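Lysozyme (Meretrix lusoria, PDB 4PJ2) hydrolyses beta-1,4 glycosidic linkages in bacterial peptidoglycan, lysing the Gram-positive Micrococcus luteus, and also cleaves chitin. Local coordinates at residues D[38-43]-D[66-71]; D[75-80]-D[87-92]. All blocks are in the same frame, centred on the assembly; numbering follows the deposited sequence.

Contact 1: residues D[38-43]-D[66-71]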
# COMPACT_ATOMS: atom_id res chain seq x y z
N PHE D 38 4.01 -15.80 6.28
CA PHE D 38 4.70 -14.70 5.61
C PHE D 38 3.98 -13.37 5.81
O PHE D 38 4.38 -12.36 5.23
CB PHE D 38 4.88 -15.00 4.11
CG PHE D 38 5.88 -16.09 3.85
CD1 PHE D 38 5.50 -17.42 3.81
CD2 PHE D 38 7.23 -15.78 3.70
CE1 PHE D 38 6.43 -18.42 3.57
CE2 PHE D 38 8.16 -16.77 3.48
CZ PHE D 38 7.77 -18.09 3.42
N GLN D 39 2.93 -13.35 6.63
CA GLN D 39 2.17 -12.13 6.93
C GLN D 39 1.73 -11.43 5.62
O GLN D 39 2.05 -10.27 5.36
CB GLN D 39 3.01 -11.20 7.81
CG GLN D 39 3.16 -11.74 9.23
CD GLN D 39 1.84 -11.71 9.97
OE1 GLN D 39 1.39 -10.65 10.41
NE2 GLN D 39 1.20 -12.86 10.10
N ILE D 40 0.95 -12.18 4.85
CA ILE D 40 0.45 -11.75 3.55
C ILE D 40 -0.91 -11.10 3.72
O ILE D 40 -1.78 -11.63 4.43
CB ILE D 40 0.33 -12.99 2.61
CG1 ILE D 40 1.72 -13.44 2.18
CG2 ILE D 40 -0.53 -12.69 1.39
CD1 ILE D 40 1.75 -14.79 1.50
N LYS D 41 -1.10 -9.94 3.08
CA LYS D 41 -2.39 -9.27 3.08
C LYS D 41 -3.14 -9.58 1.78
O LYS D 41 -2.58 -10.14 0.84
CB LYS D 41 -2.21 -7.76 3.25
CG LYS D 41 -1.58 -7.41 4.58
CD LYS D 41 -1.46 -5.92 4.83
CE LYS D 41 -0.51 -5.31 3.82
NZ LYS D 41 -0.11 -3.93 4.16
N GLU D 42 -4.41 -9.23 1.75
CA GLU D 42 -5.27 -9.58 0.64
C GLU D 42 -4.75 -9.04 -0.70
O GLU D 42 -4.77 -9.74 -1.70
CB GLU D 42 -6.70 -9.09 0.90
CG GLU D 42 -7.70 -9.68 -0.08
CD GLU D 42 -9.13 -9.33 0.27
OE1 GLU D 42 -9.34 -8.45 1.14
OE2 GLU D 42 -10.05 -9.93 -0.33
N ALA D 43 -4.30 -7.79 -0.71
CA ALA D 43 -3.81 -7.17 -1.93
C ALA D 43 -2.63 -7.95 -2.50
O ALA D 43 -2.46 -8.07 -3.73
CB ALA D 43 -3.40 -5.74 -1.68
N SER D 66 4.31 -19.50 0.44
CA SER D 66 5.60 -19.28 -0.20
C SER D 66 5.49 -19.25 -1.72
O SER D 66 6.24 -18.53 -2.37
CB SER D 66 6.65 -20.30 0.27
OG SER D 66 6.33 -21.64 -0.09
N LEU D 67 4.55 -20.00 -2.29
CA LEU D 67 4.27 -19.91 -3.72
C LEU D 67 3.82 -18.49 -4.05
O LEU D 67 4.21 -17.92 -5.06
CB LEU D 67 3.19 -20.90 -4.15
CG LEU D 67 2.78 -20.82 -5.63
CD1 LEU D 67 3.97 -21.08 -6.54
CD2 LEU D 67 1.65 -21.79 -5.94
N CYS D 68 2.99 -17.93 -3.19
CA CYS D 68 2.52 -16.58 -3.38
C CYS D 68 3.71 -15.61 -3.39
O CYS D 68 3.81 -14.76 -4.27
CB CYS D 68 1.52 -16.23 -2.28
SG CYS D 68 0.80 -14.57 -2.42
N VAL D 69 4.63 -15.76 -2.43
CA VAL D 69 5.82 -14.93 -2.40
C VAL D 69 6.64 -15.10 -3.68
O VAL D 69 7.06 -14.12 -4.29
CB VAL D 69 6.70 -15.25 -1.17
CG1 VAL D 69 7.98 -14.44 -1.20
CG2 VAL D 69 5.93 -14.98 0.11
N GLN D 70 6.84 -16.35 -4.11
CA GLN D 70 7.55 -16.60 -5.37
C GLN D 70 6.88 -15.88 -6.55
O GLN D 70 7.57 -15.26 -7.37
CB GLN D 70 7.63 -18.10 -5.66
CG GLN D 70 8.51 -18.89 -4.71
CD GLN D 70 10.00 -18.70 -4.96
OE1 GLN D 70 10.42 -17.76 -5.62
NE2 GLN D 70 10.80 -19.61 -4.43
N ASN D 71 5.56 -15.99 -6.65
CA ASN D 71 4.82 -15.35 -7.73
C ASN D 71 4.88 -13.83 -7.64
O ASN D 71 4.97 -13.16 -8.66
CB ASN D 71 3.35 -15.76 -7.75
CG ASN D 71 3.13 -17.19 -8.15
OD1 ASN D 71 4.03 -17.85 -8.66
ND2 ASN D 71 1.92 -17.67 -7.96
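The hydroxyl OG of S66 is gripped by hydrogen bonds to S62 O, Y63 O and A2 N, while its CB lies 3.8 Å from CE1 of the F38 ring. Here, in the invertebrate-type lysozyme fold, the edge strand 40-41 of the three-stranded antiparallel sheet, and F38 just before it, pack on helix 62-76. No hydrogen bond crosses between 38-43 and 66-71; the join is made by buried side chains. V69 supplies a CH-pi contact: its CG2 stands over one face of F38, 4.2 Å from the ring centroid and 26° off the normal. CG2 is displaced from the centre toward the CG-CD2 bond, with F38 CG 3.9 Å away, and the two side chains cross at about a right angle. S66 CB approaches farther round, obliquely, beside CE1 and CZ. I14 of helix 8-19 also packs on F38, whose carbonyl O is hydrogen-bonded to H93 NE2. Where strand 40-41 begins, Q39 and I40 both face C35 in a G1 beta bulge, and I40 points its CB toward the helix. NZ of K41, at the N-cap position of helix 42-47, is hydrogen-bonded to S83 O, G85 O and S88 OG of the bound putative exported protein. CD1 of I40 ends 4.0 Å from SG of C68, a sulfur held by its disulfide to C48 and placed anti to the backbone N (chi1 -178°).

Contact 2: residues D[75-80]-D[87-92]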
# COMPACT_ATOMS: atom_id res chain seq x y z
N ARG D 75 6.52 -11.40 -10.46
CA ARG D 75 5.76 -10.31 -11.05
C ARG D 75 6.47 -8.97 -10.93
O ARG D 75 6.51 -8.20 -11.91
CB ARG D 75 4.37 -10.23 -10.41
CG ARG D 75 3.53 -9.07 -10.92
CD ARG D 75 2.10 -9.19 -10.46
NE ARG D 75 1.29 -8.17 -11.11
CZ ARG D 75 -0.03 -8.22 -11.21
NH1 ARG D 75 -0.69 -9.22 -10.65
NH2 ARG D 75 -0.69 -7.27 -11.87
N TYR D 76 7.02 -8.67 -9.75
CA TYR D 76 7.43 -7.30 -9.45
C TYR D 76 8.93 -7.02 -9.36
O TYR D 76 9.37 -5.91 -9.64
CB TYR D 76 6.78 -6.83 -8.16
CG TYR D 76 5.30 -6.57 -8.26
CD1 TYR D 76 4.81 -5.64 -9.16
CD2 TYR D 76 4.41 -7.22 -7.42
CE1 TYR D 76 3.47 -5.35 -9.20
CE2 TYR D 76 3.05 -6.93 -7.47
CZ TYR D 76 2.60 -5.99 -8.37
OH TYR D 76 1.27 -5.62 -8.47
N ALA D 77 9.72 -7.98 -8.87
CA ALA D 77 11.06 -7.63 -8.41
C ALA D 77 11.97 -7.12 -9.53
O ALA D 77 12.60 -6.08 -9.43
CB ALA D 77 11.69 -8.81 -7.69
N LYS D 78 12.06 -7.87 -10.62
CA LYS D 78 12.93 -7.48 -11.71
C LYS D 78 12.59 -6.08 -12.21
O LYS D 78 13.46 -5.24 -12.40
CB LYS D 78 12.81 -8.45 -12.88
CG LYS D 78 13.66 -8.07 -14.05
CD LYS D 78 13.60 -9.12 -15.16
CE LYS D 78 14.56 -8.85 -16.29
NZ LYS D 78 15.99 -9.03 -15.84
N TRP D 79 11.30 -5.85 -12.40
CA TRP D 79 10.83 -4.66 -13.09
C TRP D 79 10.92 -3.41 -12.23
O TRP D 79 10.89 -2.29 -12.74
CB TRP D 79 9.40 -4.91 -13.59
CG TRP D 79 9.36 -6.22 -14.34
CD1 TRP D 79 8.78 -7.38 -13.94
CD2 TRP D 79 9.99 -6.49 -15.58
NE1 TRP D 79 9.01 -8.36 -14.87
CE2 TRP D 79 9.75 -7.84 -15.89
CE3 TRP D 79 10.75 -5.72 -16.46
CZ2 TRP D 79 10.23 -8.43 -17.05
CZ3 TRP D 79 11.23 -6.32 -17.60
CH2 TRP D 79 10.97 -7.66 -17.89
N ALA D 80 11.06 -3.60 -10.93
CA ALA D 80 11.29 -2.49 -10.00
C ALA D 80 12.77 -2.10 -9.94
O ALA D 80 13.12 -1.12 -9.28
CB ALA D 80 10.80 -2.87 -8.61
N GLU D 87 18.25 -9.60 -0.47
CA GLU D 87 18.14 -8.20 -0.10
C GLU D 87 16.97 -7.57 -0.85
O GLU D 87 16.16 -6.86 -0.26
CB GLU D 87 19.41 -7.38 -0.39
CG GLU D 87 19.20 -5.89 -0.04
CD GLU D 87 20.33 -4.97 -0.47
OE1 GLU D 87 21.22 -5.40 -1.22
OE2 GLU D 87 20.30 -3.79 -0.04
N GLY D 88 16.87 -7.85 -2.15
CA GLY D 88 15.78 -7.34 -2.95
C GLY D 88 14.45 -7.95 -2.58
O GLY D 88 13.46 -7.24 -2.34
N PHE D 89 14.40 -9.28 -2.52
CA PHE D 89 13.14 -9.97 -2.31
C PHE D 89 12.55 -9.68 -0.93
O PHE D 89 11.35 -9.50 -0.79
CB PHE D 89 13.29 -11.48 -2.49
CG PHE D 89 13.76 -11.90 -3.87
CD1 PHE D 89 14.78 -12.84 -4.00
CD2 PHE D 89 13.18 -11.39 -5.03
CE1 PHE D 89 15.22 -13.25 -5.25
CE2 PHE D 89 13.63 -11.81 -6.30
CZ PHE D 89 14.64 -12.73 -6.40
N ALA D 90 13.40 -9.69 0.11
CA ALA D 90 12.94 -9.34 1.45
C ALA D 90 12.34 -7.93 1.49
O ALA D 90 11.30 -7.71 2.12
CB ALA D 90 14.11 -9.47 2.47
N ARG D 91 13.02 -6.98 0.87
CA ARG D 91 12.54 -5.60 0.86
C ARG D 91 11.24 -5.42 0.05
O ARG D 91 10.40 -4.62 0.42
CB ARG D 91 13.64 -4.63 0.43
CG ARG D 91 14.81 -4.57 1.43
CD ARG D 91 15.92 -3.62 1.01
NE ARG D 91 15.50 -2.23 0.94
CZ ARG D 91 16.20 -1.25 0.37
NH1 ARG D 91 17.37 -1.51 -0.20
NH2 ARG D 91 15.71 -0.02 0.36
N GLU D 92 11.07 -6.19 -1.03
CA GLU D 92 9.79 -6.23 -1.74
C GLU D 92 8.71 -6.82 -0.87
O GLU D 92 7.59 -6.35 -0.82
CB GLU D 92 9.91 -7.09 -3.01
CG GLU D 92 10.84 -6.55 -4.07
CD GLU D 92 10.29 -5.34 -4.75
OE1 GLU D 92 9.60 -5.53 -5.78
OE2 GLU D 92 10.56 -4.22 -4.30
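E92 and A77 meet where two consecutive helical parts of the lysozyme fold pack together: the last part of helix 62-76 and the helically coiled residues 77-80 lie against helix 86-95. The carboxylate of E92 reaches across with one oxygen, and the ring of F89, one turn earlier, comes in by its edge. A77 takes both. Its CA is 3.7 Å from E92 OE1, and its CB is 3.8 Å from F89 CE2, near the plane of that ring, so the methyl group touches the rim and not a face. F89 CD2 is the second rim atom beside this methyl; on the F89 side chain also pack I5, V6 and M73.

With CG anti to its carbonyl carbon (chi1 -65°) and the chain bent at chi2 (-71°), E92 folds its CD back, and OE1 comes to sit among carbon atoms of three residues, with Y76 CB at 3.9 Å and A80 CB at 4.1 Å besides A77 CA. Y76 O is 3.9 Å from the same OE1; this carbonyl accepts a hydrogen bond from A80 N. The other carboxylate oxygen, OE2, is bonded to C100 N, which ties helix 86-95 to the loop carrying the C82-C100 disulfide.

Y76 points its CB toward 87-92 but leads its ring away. There OH is hydrogen-bonded to D47 OD2, the ring meets Y72 edge-to-face, and P26 of the bound putative exported protein packs against it. R75 covers one Y76 face, its CG standing 3.8 Å above the plane over the centre of the ring.

In the fold
Helix 62-76 carries both contacts in series: its middle packs on the sheet edge in contact 1, its end on helix 86-95 in contact 2, the centres lying 13 Å apart. Both border the substrate site. The F38 side chain of contact 1 is about 5 Å from that of E18, the predicted proton donor, and the V69 side chain is about 4 Å from that of H93, which directly follows E92 of contact 2. The substrate-binding run 41-47 begins in contact 1 and ends at D47, whose side chain is about 3 Å from that of Y76; R75 NH1 is hydrogen-bonded to D47 O. The putative exported protein touches K41 and A43 of contact 1, and R75 and Y76 of contact 2.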